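Local coordinates for protein possible metal-dependent hydrolase (Veillonella parvula, PDB 3RPC) that probably hydrolyses a still unidentified substrate with the help of two zinc ions, as a member of the metallo-beta-lactamase superfamily, at residues T14-L17 and T22-L25; N64-V69 and E119-T124. One frame throughout, in Å; residues are numbered along the deposited sequence. Where two conformers were deposited one is given.

Contact 1: T14-L17 and T22-L25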
ATOM      1  N   THR A  14       1.252  17.815  13.989  1.00 14.81           N
ATOM      2  CA  THR A  14       1.583  19.052  13.293  1.00 16.14           C
ATOM      3  C   THR A  14       3.004  19.459  13.645  1.00 15.52           C
ATOM      4  O   THR A  14       3.363  19.521  14.814  1.00 16.01           O
ATOM      5  CB  THR A  14       0.623  20.192  13.686  1.00 15.02           C
ATOM      6  OG1 THR A  14      -0.729  19.789  13.447  1.00 15.56           O
ATOM      7  CG2 THR A  14       0.922  21.476  12.895  1.00 15.04           C
ATOM      8  N   GLY A  15       3.805  19.738  12.623  1.00 16.29           N
ATOM      9  CA  GLY A  15       5.183  20.149  12.822  1.00 15.59           C
ATOM     10  C   GLY A  15       5.661  20.969  11.646  1.00 16.15           C
ATOM     11  O   GLY A  15       4.971  21.057  10.633  1.00 16.64           O
ATOM     12  N   LYS A  16       6.830  21.584  11.788  1.00 16.40           N
ATOM     13  CA  LYS A  16       7.456  22.307  10.689  1.00 17.51           C
ATOM     14  C   LYS A  16       8.826  21.693  10.431  1.00 17.28           C
ATOM     15  O   LYS A  16       9.695  21.696  11.311  1.00 18.55           O
ATOM     16  CB  LYS A  16       7.576  23.805  11.009  1.00 19.65           C
ATOM     17  CG  LYS A  16       6.223  24.512  11.144  1.00 19.47           C
ATOM     18  CD  LYS A  16       6.350  25.903  11.797  1.00 25.46           C
ATOM     19  CE  LYS A  16       7.080  26.884  10.911  1.00 27.43           C
ATOM     20  NZ  LYS A  16       7.077  28.233  11.563  1.00 21.47           N
ATOM     21  N   LEU A  17       8.994  21.138   9.233  1.00 16.90           N
ATOM     22  CA  LEU A  17      10.232  20.491   8.838  1.00 16.81           C
ATOM     23  C   LEU A  17      10.976  21.409   7.897  1.00 17.13           C
ATOM     24  O   LEU A  17      10.491  21.723   6.810  1.00 18.50           O
ATOM     25  CB  LEU A  17       9.937  19.160   8.139  1.00 17.41           C
ATOM     26  CG  LEU A  17      11.141  18.399   7.578  1.00 17.47           C
ATOM     27  CD1 LEU A  17      12.068  17.970   8.715  1.00 18.45           C
ATOM     28  CD2 LEU A  17      10.694  17.178   6.769  1.00 17.20           C
ATOM     29  N   THR A  22      13.693  25.441   2.614  1.00 29.77           N
ATOM     30  CA  THR A  22      12.285  25.102   2.477  1.00 21.51           C
ATOM     31  C   THR A  22      11.713  24.618   3.798  1.00 20.30           C
ATOM     32  O   THR A  22      12.258  23.700   4.411  1.00 23.83           O
ATOM     33  CB  THR A  22      12.077  24.013   1.410  1.00 22.63           C
ATOM     34  OG1 THR A  22      12.414  24.548   0.123  1.00 26.75           O
ATOM     35  CG2 THR A  22      10.630  23.539   1.397  1.00 23.87           C
ATOM     36  N   THR A  23      10.620  25.236   4.236  1.00 17.73           N
ATOM     37  CA  THR A  23       9.945  24.775   5.438  1.00 19.06           C
ATOM     38  C   THR A  23       8.567  24.210   5.099  1.00 19.41           C
ATOM     39  O   THR A  23       7.720  24.910   4.555  1.00 19.26           O
ATOM     40  CB  THR A  23       9.812  25.899   6.471  1.00 19.49           C
ATOM     41  OG1 THR A  23      11.118  26.291   6.919  1.00 21.23           O
ATOM     42  CG2 THR A  23       8.996  25.442   7.673  1.00 21.43           C
ATOM     43  N   PHE A  24       8.357  22.939   5.437  1.00 16.92           N
ATOM     44  CA  PHE A  24       7.088  22.270   5.248  1.00 16.68           C
ATOM     45  C   PHE A  24       6.276  22.299   6.531  1.00 17.99           C
ATOM     46  O   PHE A  24       6.737  21.818   7.572  1.00 17.88           O
ATOM     47  CB  PHE A  24       7.313  20.796   4.881  1.00 16.13           C
ATOM     48  CG  PHE A  24       8.076  20.585   3.604  1.00 16.33           C
ATOM     49  CD1 PHE A  24       7.421  20.602   2.377  1.00 18.42           C
ATOM     50  CD2 PHE A  24       9.443  20.349   3.626  1.00 18.25           C
ATOM     51  CE1 PHE A  24       8.118  20.393   1.193  1.00 18.06           C
ATOM     52  CE2 PHE A  24      10.153  20.138   2.441  1.00 18.31           C
ATOM     53  CZ  PHE A  24       9.485  20.156   1.226  1.00 19.42           C
ATOM     54  N   LEU A  25       5.063  22.838   6.453  1.00 16.97           N
ATOM     55  CA  LEU A  25       4.093  22.680   7.529  1.00 15.83           C
ATOM     56  C   LEU A  25       3.386  21.346   7.314  1.00 15.30           C
ATOM     57  O   LEU A  25       2.724  21.136   6.292  1.00 16.92           O
ATOM     58  CB  LEU A  25       3.093  23.849   7.517  1.00 16.62           C
ATOM     59  CG  LEU A  25       1.942  23.757   8.521  1.00 15.63           C
ATOM     60  CD1 LEU A  25       2.465  23.768   9.943  1.00 17.15           C
ATOM     61  CD2 LEU A  25       0.941  24.907   8.321  1.00 16.80           C
TER

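Contact 2: N64-V69 and E119-T124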
ATOM      1  N   ASN A  64       7.494  31.390   8.180  1.00 29.74           N
ATOM      2  CA  ASN A  64       8.398  30.989   7.098  1.00 29.30           C
ATOM      3  C   ASN A  64       7.977  29.723   6.362  1.00 23.42           C
ATOM      4  O   ASN A  64       8.812  29.028   5.774  1.00 22.94           O
ATOM      5  CB  ASN A  64       9.823  30.808   7.631  1.00 40.04           C
ATOM      6  CG  ASN A  64      10.572  32.120   7.761  1.00 52.01           C
ATOM      7  OD1 ASN A  64      10.617  32.919   6.821  1.00 54.83           O
ATOM      8  ND2 ASN A  64      11.164  32.351   8.930  1.00 56.35           N
ATOM      9  N   VAL A  65       6.684  29.424   6.385  1.00 20.70           N
ATOM     10  CA  VAL A  65       6.187  28.231   5.696  1.00 19.46           C
ATOM     11  C   VAL A  65       6.261  28.402   4.175  1.00 21.88           C
ATOM     12  O   VAL A  65       5.783  29.405   3.632  1.00 25.35           O
ATOM     13  CB  VAL A  65       4.751  27.882   6.152  1.00 22.68           C
ATOM     14  CG1 VAL A  65       4.179  26.737   5.328  1.00 19.59           C
ATOM     15  CG2 VAL A  65       4.740  27.525   7.635  1.00 21.50           C
ATOM     16  N   THR A  66       6.877  27.422   3.508  1.00 18.86           N
ATOM     17  CA  THR A  66       7.079  27.397   2.058  1.00 21.09           C
ATOM     18  C   THR A  66       6.044  26.517   1.369  1.00 17.27           C
ATOM     19  O   THR A  66       5.683  26.742   0.211  1.00 21.85           O
ATOM     20  CB  THR A  66       8.446  26.763   1.697  1.00 23.63           C
ATOM     21  OG1 THR A  66       9.456  27.207   2.608  1.00 28.08           O
ATOM     22  CG2 THR A  66       8.841  27.124   0.269  1.00 29.60           C
ATOM     23  N   ALA A  67       5.606  25.475   2.072  1.00 18.40           N
ATOM     24  CA  ALA A  67       4.665  24.518   1.500  1.00 17.72           C
ATOM     25  C   ALA A  67       4.016  23.747   2.625  1.00 17.33           C
ATOM     26  O   ALA A  67       4.495  23.778   3.756  1.00 17.71           O
ATOM     27  CB  ALA A  67       5.371  23.566   0.540  1.00 19.02           C
ATOM     28  N   VAL A  68       2.911  23.087   2.314  1.00 15.27           N
ATOM     29  CA  VAL A  68       2.203  22.285   3.301  1.00 14.65           C
ATOM     30  C   VAL A  68       2.159  20.842   2.807  1.00 15.22           C
ATOM     31  O   VAL A  68       2.020  20.588   1.613  1.00 15.95           O
ATOM     32  CB  VAL A  68       0.769  22.811   3.497  1.00 14.52           C
ATOM     33  CG1 VAL A  68       0.079  22.081   4.626  1.00 17.25           C
ATOM     34  CG2 VAL A  68       0.783  24.305   3.796  1.00 17.67           C
ATOM     35  N   VAL A  69       2.314  19.902   3.734  1.00 16.14           N
ATOM     36  CA  VAL A  69       2.182  18.479   3.420  1.00 16.46           C
ATOM     37  C   VAL A  69       1.032  17.954   4.257  1.00 14.92           C
ATOM     38  O   VAL A  69       1.038  18.093   5.473  1.00 16.35           O
ATOM     39  CB  VAL A  69       3.461  17.694   3.778  1.00 15.94           C
ATOM     40  CG1 VAL A  69       3.231  16.182   3.633  1.00 17.28           C
ATOM     41  CG2 VAL A  69       4.615  18.152   2.901  1.00 18.74           C
ATOM     42  N   GLU A 119       9.324  16.662  -6.987  1.00 21.65           N
ATOM     43  CA  GLU A 119      10.442  17.491  -6.570  0.54 24.52           C
ATOM     44  C   GLU A 119       9.947  18.884  -6.215  1.00 22.47           C
ATOM     45  O   GLU A 119       9.026  19.414  -6.844  1.00 25.27           O
ATOM     46  CB  GLU A 119      11.507  17.557  -7.667  0.54 30.75           C
ATOM     47  CG  GLU A 119      12.862  18.036  -7.172  0.54 39.56           C
ATOM     48  CD  GLU A 119      14.015  17.436  -7.958  0.54 52.14           C
ATOM     49  OE1 GLU A 119      13.758  16.596  -8.847  0.54 54.45           O
ATOM     50  OE2 GLU A 119      15.178  17.800  -7.681  0.54 54.78           O
ATOM     51  N   PHE A 120      10.559  19.471  -5.198  1.00 19.48           N
ATOM     52  CA  PHE A 120      10.190  20.808  -4.767  1.00 18.69           C
ATOM     53  C   PHE A 120      11.424  21.490  -4.217  1.00 19.95           C
ATOM     54  O   PHE A 120      11.953  21.079  -3.184  1.00 20.70           O
ATOM     55  CB  PHE A 120       9.101  20.740  -3.686  1.00 19.77           C
ATOM     56  CG  PHE A 120       8.579  22.085  -3.264  1.00 20.61           C
ATOM     57  CD1 PHE A 120       7.813  22.848  -4.133  1.00 22.52           C
ATOM     58  CD2 PHE A 120       8.850  22.594  -2.001  1.00 19.09           C
ATOM     59  CE1 PHE A 120       7.333  24.091  -3.754  1.00 23.62           C
ATOM     60  CE2 PHE A 120       8.364  23.835  -1.610  1.00 22.63           C
ATOM     61  CZ  PHE A 120       7.609  24.589  -2.489  1.00 24.00           C
ATOM     62  N   ASN A 121      11.900  22.515  -4.917  1.00 19.21           N
ATOM     63  CA  ASN A 121      13.049  23.275  -4.445  1.00 20.19           C
ATOM     64  C   ASN A 121      14.249  22.404  -4.077  1.00 21.01           C
ATOM     65  O   ASN A 121      14.937  22.662  -3.086  1.00 24.66           O
ATOM     66  CB  ASN A 121      12.655  24.164  -3.260  1.00 23.50           C
ATOM     67  CG  ASN A 121      11.616  25.201  -3.629  1.00 32.24           C
ATOM     68  OD1 ASN A 121      11.485  25.580  -4.792  1.00 35.92           O
ATOM     69  ND2 ASN A 121      10.876  25.676  -2.632  1.00 41.02           N
ATOM     70  N   GLY A 122      14.499  21.386  -4.892  1.00 21.18           N
ATOM     71  CA  GLY A 122      15.648  20.516  -4.713  1.00 21.50           C
ATOM     72  C   GLY A 122      15.393  19.370  -3.754  1.00 26.75           C
ATOM     73  O   GLY A 122      16.266  18.535  -3.536  1.00 26.29           O
ATOM     74  N   ILE A 123      14.196  19.332  -3.179  1.00 21.77           N
ATOM     75  CA  ILE A 123      13.837  18.283  -2.233  1.00 19.30           C
ATOM     76  C   ILE A 123      12.908  17.292  -2.901  1.00 20.24           C
ATOM     77  O   ILE A 123      11.919  17.685  -3.526  1.00 22.04           O
ATOM     78  CB  ILE A 123      13.126  18.868  -1.005  1.00 18.23           C
ATOM     79  CG1 ILE A 123      14.034  19.887  -0.319  1.00 23.51           C
ATOM     80  CG2 ILE A 123      12.707  17.748  -0.034  1.00 20.42           C
ATOM     81  CD1 ILE A 123      13.287  20.921   0.460  1.00 26.04           C
ATOM     82  N   THR A 124      13.221  16.006  -2.772  1.00 20.18           N
ATOM     83  CA  THR A 124      12.369  14.969  -3.336  1.00 17.45           C
ATOM     84  C   THR A 124      11.430  14.440  -2.258  1.00 18.81           C
ATOM     85  O   THR A 124      11.871  14.064  -1.171  1.00 20.39           O
ATOM     86  CB  THR A 124      13.205  13.811  -3.923  1.00 19.78           C
ATOM     87  OG1 THR A 124      14.063  14.327  -4.952  1.00 23.32           O
ATOM     88  CG2 THR A 124      12.299  12.753  -4.518  1.00 23.14           C
TER

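Contact 1: T14-L17 and T22-L25
Residues 14-17 and 22-25 are the paired arms of a beta hairpin near the N terminus, in the first of the two mixed sheets expected of a metallo-beta-lactamase sandwich. Their axes run antiparallel, 171° apart in direction, and approach to 4.6 Å. Leu17 and Phe24 form a hydrogen-bonded pair: Leu17 N donates to Phe24 O at 2.9 Å, in the carbonyl plane, and Phe24 N donates to Leu17 O at 2.8 Å, tilted 28° from the plane of the Leu17 carbonyl. Each carbonyl also receives a CA-H, Lys16 CA lying 3.2 Å from Phe24 O and Thr23 CA 3.4 Å from Leu17 O. Lys16 and Leu25 make the adjoining non-hydrogen-bonded pair.

On the face bearing these two, Leu25 CD1 meets Lys16 CG at 4.0 Å and, equally close, the methyl CG2 of Thr14. Having CG anti to the backbone N (chi1 175°) brings Leu25 CD1 in over the neighbouring strand. Thr23 CG2 lies against Lys16 CB at 4.0 Å and also touches CE, while Thr23 OG1 bonds Thr18 OG1; Lys16 NZ leaves to bond Leu61 O of helix 58-62. The Leu17 and Phe24 side chains occupy the other face. The backbone O of Leu17 sits at the Phe24 ring edge, 3.6 Å from CD2, and Thr22 CG2 lies over one ring face; Phe155 and strand 123-128 pack on this ring from the second sheet.

The two carbonyls therefore each accept one N-H and one CA-H: backbone bonds take up the polarity of this buried contact, and its side-chain part is methyl and methylene packing, the lysine included.

Contact 2: N64-V69 and E119-T124
Phe120 is the first residue of 119-124 to touch 64-69, and it does so through the far end of its ring. With CG anti to the backbone N (chi1 -175°), the ring reaches across, so that CE2 lies 3.7 Å from Ala67 CB and 3.8 Å from Thr66 CG2. The threonine methyl sits at the ring edge, near its plane, whereas the alanine methyl approaches obliquely. Asn121 follows, more exposed to solvent: its ND2 meets Thr66 CG2 at 3.8 Å from the opposite direction, lies 3.2 Å above the plane of the Phe120 ring, offset toward its rim, and makes a weak hydrogen bond to Thr22 OG1. Asn121 (phi 51°) and Gly122 (phi 86°) form the corners of a type I' turn, and Ile123 closes it, Ile123 N reaching Phe120 O and Phe120 N reaching Ile123 O, both at 2.8 Å. No hydrogen bond crosses between the segments, so the contact is van der Waals packing; Thr66 OG1 is instead bonded to Thr23 N. The tip of hairpin 117-128, at the margin of the second sheet, thus rests on Thr66 and on Ala67 of strand 67-69, with Phe93 of neighbouring strand 92-94 meeting the Phe120 ring edge-to-face and strand 22-26 alongside.

How the contacts relate
From the N terminus, contact 1 closes first, a local loop of four residues between 14-17 and 22-25. Contact 2 opens only afterwards and spans 49 residues, so the two are in series, neither nested nor crossed. They meet where strand 22-26 lies beside strand 67-69: Leu25 O is 2.9 Å from Val69 N, a probable hydrogen bond. With centres about 9 Å apart, contact 1 builds one sheet from within, while contact 2 joins that sheet to the 117-128 hairpin of the other, linking the two layers expected of this superfamily's sandwich.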